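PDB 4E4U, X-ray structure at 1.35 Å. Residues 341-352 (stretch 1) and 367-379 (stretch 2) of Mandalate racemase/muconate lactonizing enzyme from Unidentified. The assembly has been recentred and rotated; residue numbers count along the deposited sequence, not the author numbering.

Stretch 1 341-352: GFHAEVVKTPIR
Stretch 2 367-379: GIELDMDVVKRHT

Two segments that share no continuous sheet can still be locked in register by a single backbone bridge, with side chains and water completing the contact. Residues 341-352 and 367-379 of this enzyme illustrate the principle, burying 648 Å², both sides summed.

Gly341, with a positive phi (57/-140°) that favours glycine, begins stretch 1, and the residues after it are helical. The axis of this short helix and that of helix 372-377 approach no closer than 11.1 Å, with N-to-C directions 126° apart; at that spacing contacts are made by side chains, and Val374 CG2 also approaches the backbone, 3.5 Å from Glu345 O. Phe342 (chi1 t, chi2 64°) brings its ring to stretch 2: the ring edge meets the face of His378 (chi1 m), Phe342 CE1 lying 3.7 Å from His378 CD2, with the planes at 60°. Phe342 CE1 also lies 4.1 Å from Val374 CG1.

Glu345, extended with chi1 and chi2 both t, reaches Arg377 in a long salt bridge, Glu345 OE2 to Arg377 NH2 3.9 Å. Water 2 reinforces it, donating to Glu345 OE2 and accepting from Arg377 NH2, and its O lies 2.8 Å from His378 NE2. Val346 (-81/-6°, chi1 p) is buried, its CG2 packing 3.8 Å from Val375 CG2 and 4.3 Å from Val374 CG1; compact branched side chains suit this apolar setting.

Here the backbones engage. Asp371 N donates to Val346 O at 2.8 Å (168°), and Lys348 N donates to Glu369 O at 2.8 Å (162°). These bonds flank the single beta bridge pairing Val347 with Leu370, whose CA atoms are 4.2 Å apart, with the two chains running in opposite directions there. Val347 has phi/psi of -121/161°, and Leu370 is also extended. The close approach brings Val347 CA within 3.2 Å of Glu369 O, a CA-H...O contact. Val347 (chi1 m) buries CG1 3.8 Å from Ile368 CG1 and 4.4 Å from Leu370 CD2.

Lys348 (-73/-42°; chi1 to chi3 m, chi4 t) folds its aliphatic chain over stretch 2, CD 3.9 Å from Asp371 CA. Water 3 accepts from Lys348 NZ and donates to Asp371 OD2. Asp371 (chi1 t) also caps the second helix, its OD1 accepting weak hydrogen bonds from Asp373 N at 3.1 Å and Val374 N at 3.3 Å.

Beyond the bridge the chains separate, Thr349 and Ile368 having CA atoms 6.7 Å apart, and waters link them. Water 4 O accepts from Thr349 N and Glu369 N, each at 2.9 Å; water 5 donates to Thr349 O and Gly367 O. Pro350 points away. Ile351 (m, t) makes a last apolar contact, CG1 4.3 Å from Ile368 CD1, before Arg352 passes out of reach.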

# COMPACT_ATOMS: atom_id res chain seq x y z
N GLY A 341 14.57 14.16 48.18
CA GLY A 341 15.54 15.18 47.85
C GLY A 341 14.91 16.51 47.49
O GLY A 341 13.92 16.92 48.11
N PHE A 342 15.45 17.17 46.48
CA PHE A 342 14.98 18.50 46.12
C PHE A 342 13.55 18.48 45.57
O PHE A 342 12.82 19.45 45.71
CB PHE A 342 15.96 19.17 45.15
CG PHE A 342 15.72 20.64 44.96
CD1 PHE A 342 15.87 21.53 46.01
CD2 PHE A 342 15.35 21.14 43.71
CE1 PHE A 342 15.65 22.88 45.84
CE2 PHE A 342 15.13 22.49 43.53
CZ PHE A 342 15.28 23.37 44.59
N HIS A 343 13.14 17.36 44.97
CA HIS A 343 11.75 17.22 44.51
C HIS A 343 10.75 17.33 45.65
O HIS A 343 9.61 17.77 45.45
CB HIS A 343 11.53 15.89 43.79
CG HIS A 343 12.01 15.90 42.37
ND1 HIS A 343 13.29 15.56 42.02
CD2 HIS A 343 11.36 16.21 41.22
CE1 HIS A 343 13.43 15.67 40.70
NE2 HIS A 343 12.27 16.06 40.20
N ALA A 344 11.15 16.91 46.84
CA ALA A 344 10.28 17.02 48.00
C ALA A 344 10.44 18.40 48.64
O ALA A 344 9.47 18.99 49.11
CB ALA A 344 10.60 15.93 49.01
N GLU A 345 11.67 18.91 48.65
CA GLU A 345 11.96 20.16 49.35
C GLU A 345 11.23 21.36 48.74
O GLU A 345 10.81 22.28 49.44
CB GLU A 345 13.46 20.42 49.37
CG GLU A 345 13.86 21.52 50.35
CD GLU A 345 15.34 21.84 50.31
OE1 GLU A 345 16.06 21.21 49.50
OE2 GLU A 345 15.77 22.72 51.08
N VAL A 346 11.08 21.35 47.42
CA VAL A 346 10.56 22.52 46.72
C VAL A 346 9.03 22.63 46.77
O VAL A 346 8.46 23.64 46.33
CB VAL A 346 11.09 22.57 45.27
CG1 VAL A 346 10.31 21.64 44.36
CG2 VAL A 346 11.09 24.00 44.74
N VAL A 347 8.36 21.62 47.32
CA VAL A 347 6.89 21.67 47.43
C VAL A 347 6.43 21.55 48.88
O VAL A 347 7.17 21.09 49.75
CB VAL A 347 6.19 20.59 46.57
CG1 VAL A 347 6.37 20.88 45.08
CG2 VAL A 347 6.70 19.19 46.94
N LYS A 348 5.19 21.97 49.14
CA LYS A 348 4.62 21.94 50.48
C LYS A 348 4.29 20.51 50.92
O LYS A 348 4.52 20.14 52.07
CB LYS A 348 3.36 22.81 50.55
CG LYS A 348 3.60 24.28 50.21
CD LYS A 348 4.40 25.00 51.27
CE LYS A 348 3.57 25.25 52.53
NZ LYS A 348 4.34 25.95 53.60
N THR A 349 3.73 19.74 50.00
CA THR A 349 3.38 18.34 50.25
C THR A 349 4.00 17.49 49.16
O THR A 349 3.57 17.53 48.02
CB THR A 349 1.85 18.14 50.23
OG1 THR A 349 1.24 18.91 51.27
CG2 THR A 349 1.50 16.67 50.42
N PRO A 350 5.04 16.71 49.50
CA PRO A 350 5.71 15.90 48.48
C PRO A 350 4.86 14.81 47.84
O PRO A 350 3.86 14.35 48.40
CB PRO A 350 6.88 15.26 49.25
CG PRO A 350 6.54 15.41 50.68
CD PRO A 350 5.76 16.69 50.78
N ILE A 351 5.25 14.42 46.63
CA ILE A 351 4.63 13.29 45.95
C ILE A 351 4.89 12.03 46.77
O ILE A 351 6.00 11.81 47.26
CB ILE A 351 5.23 13.14 44.55
CG1 ILE A 351 4.90 14.38 43.73
CG2 ILE A 351 4.70 11.88 43.87
CD1 ILE A 351 5.67 14.48 42.44
N ARG A 352 3.85 11.22 46.92
CA ARG A 352 3.91 10.02 47.74
C ARG A 352 4.27 8.78 46.92
O ARG A 352 3.64 8.49 45.89
CB ARG A 352 2.58 9.81 48.44
CG ARG A 352 2.57 8.66 49.43
CD ARG A 352 1.22 8.56 50.11
NE ARG A 352 1.17 7.43 51.03
CZ ARG A 352 1.07 7.55 52.35
NH1 ARG A 352 1.00 8.75 52.92
NH2 ARG A 352 1.04 6.47 53.11
N GLY A 367 -2.95 18.78 43.03
CA GLY A 367 -2.44 18.21 44.27
C GLY A 367 -0.98 18.54 44.52
O GLY A 367 -0.23 17.70 45.02
N ILE A 368 -0.58 19.76 44.19
CA ILE A 368 0.81 20.18 44.36
C ILE A 368 0.87 21.68 44.61
O ILE A 368 0.02 22.43 44.14
CB ILE A 368 1.65 19.79 43.10
CG1 ILE A 368 3.14 19.66 43.45
CG2 ILE A 368 1.45 20.77 41.97
CD1 ILE A 368 3.45 18.42 44.25
N GLU A 369 1.87 22.12 45.38
CA GLU A 369 2.04 23.55 45.66
C GLU A 369 3.49 23.83 45.97
O GLU A 369 4.10 23.13 46.78
CB GLU A 369 1.16 23.98 46.84
CG GLU A 369 1.22 25.48 47.15
CD GLU A 369 0.28 25.89 48.27
OE1 GLU A 369 -0.39 25.01 48.86
OE2 GLU A 369 0.20 27.10 48.56
N LEU A 370 4.05 24.86 45.34
CA LEU A 370 5.44 25.22 45.60
C LEU A 370 5.62 25.83 46.98
O LEU A 370 4.78 26.60 47.45
CB LEU A 370 5.94 26.21 44.56
CG LEU A 370 6.07 25.70 43.12
CD1 LEU A 370 6.35 26.86 42.19
CD2 LEU A 370 7.16 24.65 43.01
N ASP A 371 6.74 25.49 47.61
CA ASP A 371 7.18 26.16 48.82
C ASP A 371 7.98 27.38 48.36
O ASP A 371 9.12 27.25 47.92
CB ASP A 371 8.04 25.22 49.66
CG ASP A 371 8.46 25.82 50.99
OD1 ASP A 371 8.72 27.04 51.04
OD2 ASP A 371 8.54 25.07 51.98
N MET A 372 7.37 28.55 48.45
CA MET A 372 7.98 29.75 47.87
C MET A 372 9.24 30.21 48.59
O MET A 372 10.10 30.85 47.99
CB MET A 372 6.96 30.89 47.78
CG MET A 372 5.83 30.61 46.81
SD MET A 372 6.39 29.96 45.21
CE MET A 372 7.30 31.36 44.57
N ASP A 373 9.38 29.87 49.87
CA ASP A 373 10.61 30.21 50.57
C ASP A 373 11.78 29.41 50.00
O ASP A 373 12.87 29.95 49.79
CB ASP A 373 10.45 29.99 52.07
CG ASP A 373 9.43 30.93 52.69
OD1 ASP A 373 9.38 32.12 52.30
OD2 ASP A 373 8.67 30.48 53.57
N VAL A 374 11.55 28.14 49.70
CA VAL A 374 12.57 27.31 49.08
C VAL A 374 12.86 27.78 47.65
O VAL A 374 14.02 27.91 47.25
CB VAL A 374 12.17 25.82 49.09
CG1 VAL A 374 13.18 24.98 48.31
CG2 VAL A 374 12.03 25.32 50.53
N VAL A 375 11.80 28.05 46.89
CA VAL A 375 11.94 28.58 45.54
C VAL A 375 12.81 29.84 45.52
O VAL A 375 13.74 29.94 44.72
CB VAL A 375 10.56 28.88 44.90
CG1 VAL A 375 10.72 29.66 43.61
CG2 VAL A 375 9.81 27.58 44.65
N LYS A 376 12.52 30.78 46.42
CA LYS A 376 13.28 32.03 46.46
C LYS A 376 14.77 31.81 46.73
O LYS A 376 15.61 32.50 46.17
CB LYS A 376 12.69 33.00 47.48
CG LYS A 376 11.30 33.52 47.12
CD LYS A 376 10.72 34.38 48.24
CE LYS A 376 9.20 34.49 48.11
NZ LYS A 376 8.67 35.67 48.85
N ARG A 377 15.08 30.84 47.58
CA ARG A 377 16.47 30.55 47.92
C ARG A 377 17.23 29.87 46.78
O ARG A 377 18.46 29.83 46.79
CB ARG A 377 16.55 29.68 49.19
CG ARG A 377 16.03 30.35 50.45
CD ARG A 377 16.57 29.67 51.71
NE ARG A 377 16.30 28.23 51.73
CZ ARG A 377 15.16 27.70 52.17
NH1 ARG A 377 14.18 28.47 52.61
NH2 ARG A 377 15.00 26.38 52.17
N HIS A 378 16.50 29.33 45.80
CA HIS A 378 17.14 28.62 44.69
C HIS A 378 16.91 29.30 43.35
O HIS A 378 16.98 28.67 42.29
CB HIS A 378 16.70 27.15 44.68
CG HIS A 378 17.13 26.40 45.90
ND1 HIS A 378 18.31 25.68 45.96
CD2 HIS A 378 16.56 26.28 47.13
CE1 HIS A 378 18.44 25.15 47.16
NE2 HIS A 378 17.40 25.50 47.89
N THR A 379 16.64 30.60 43.40
CA THR A 379 16.58 31.44 42.22
C THR A 379 17.52 32.61 42.49
O THR A 379 17.63 33.06 43.63
CB THR A 379 15.15 31.96 41.96
OG1 THR A 379 14.69 32.70 43.09
CG2 THR A 379 14.19 30.81 41.71
O HOH W 1 9.37 22.21 51.74
O HOH W 2 17.22 24.87 50.62
O HOH W 3 6.67 24.40 54.07
O HOH W 4 2.54 20.09 47.37
O HOH W 5 1.23 16.31 46.82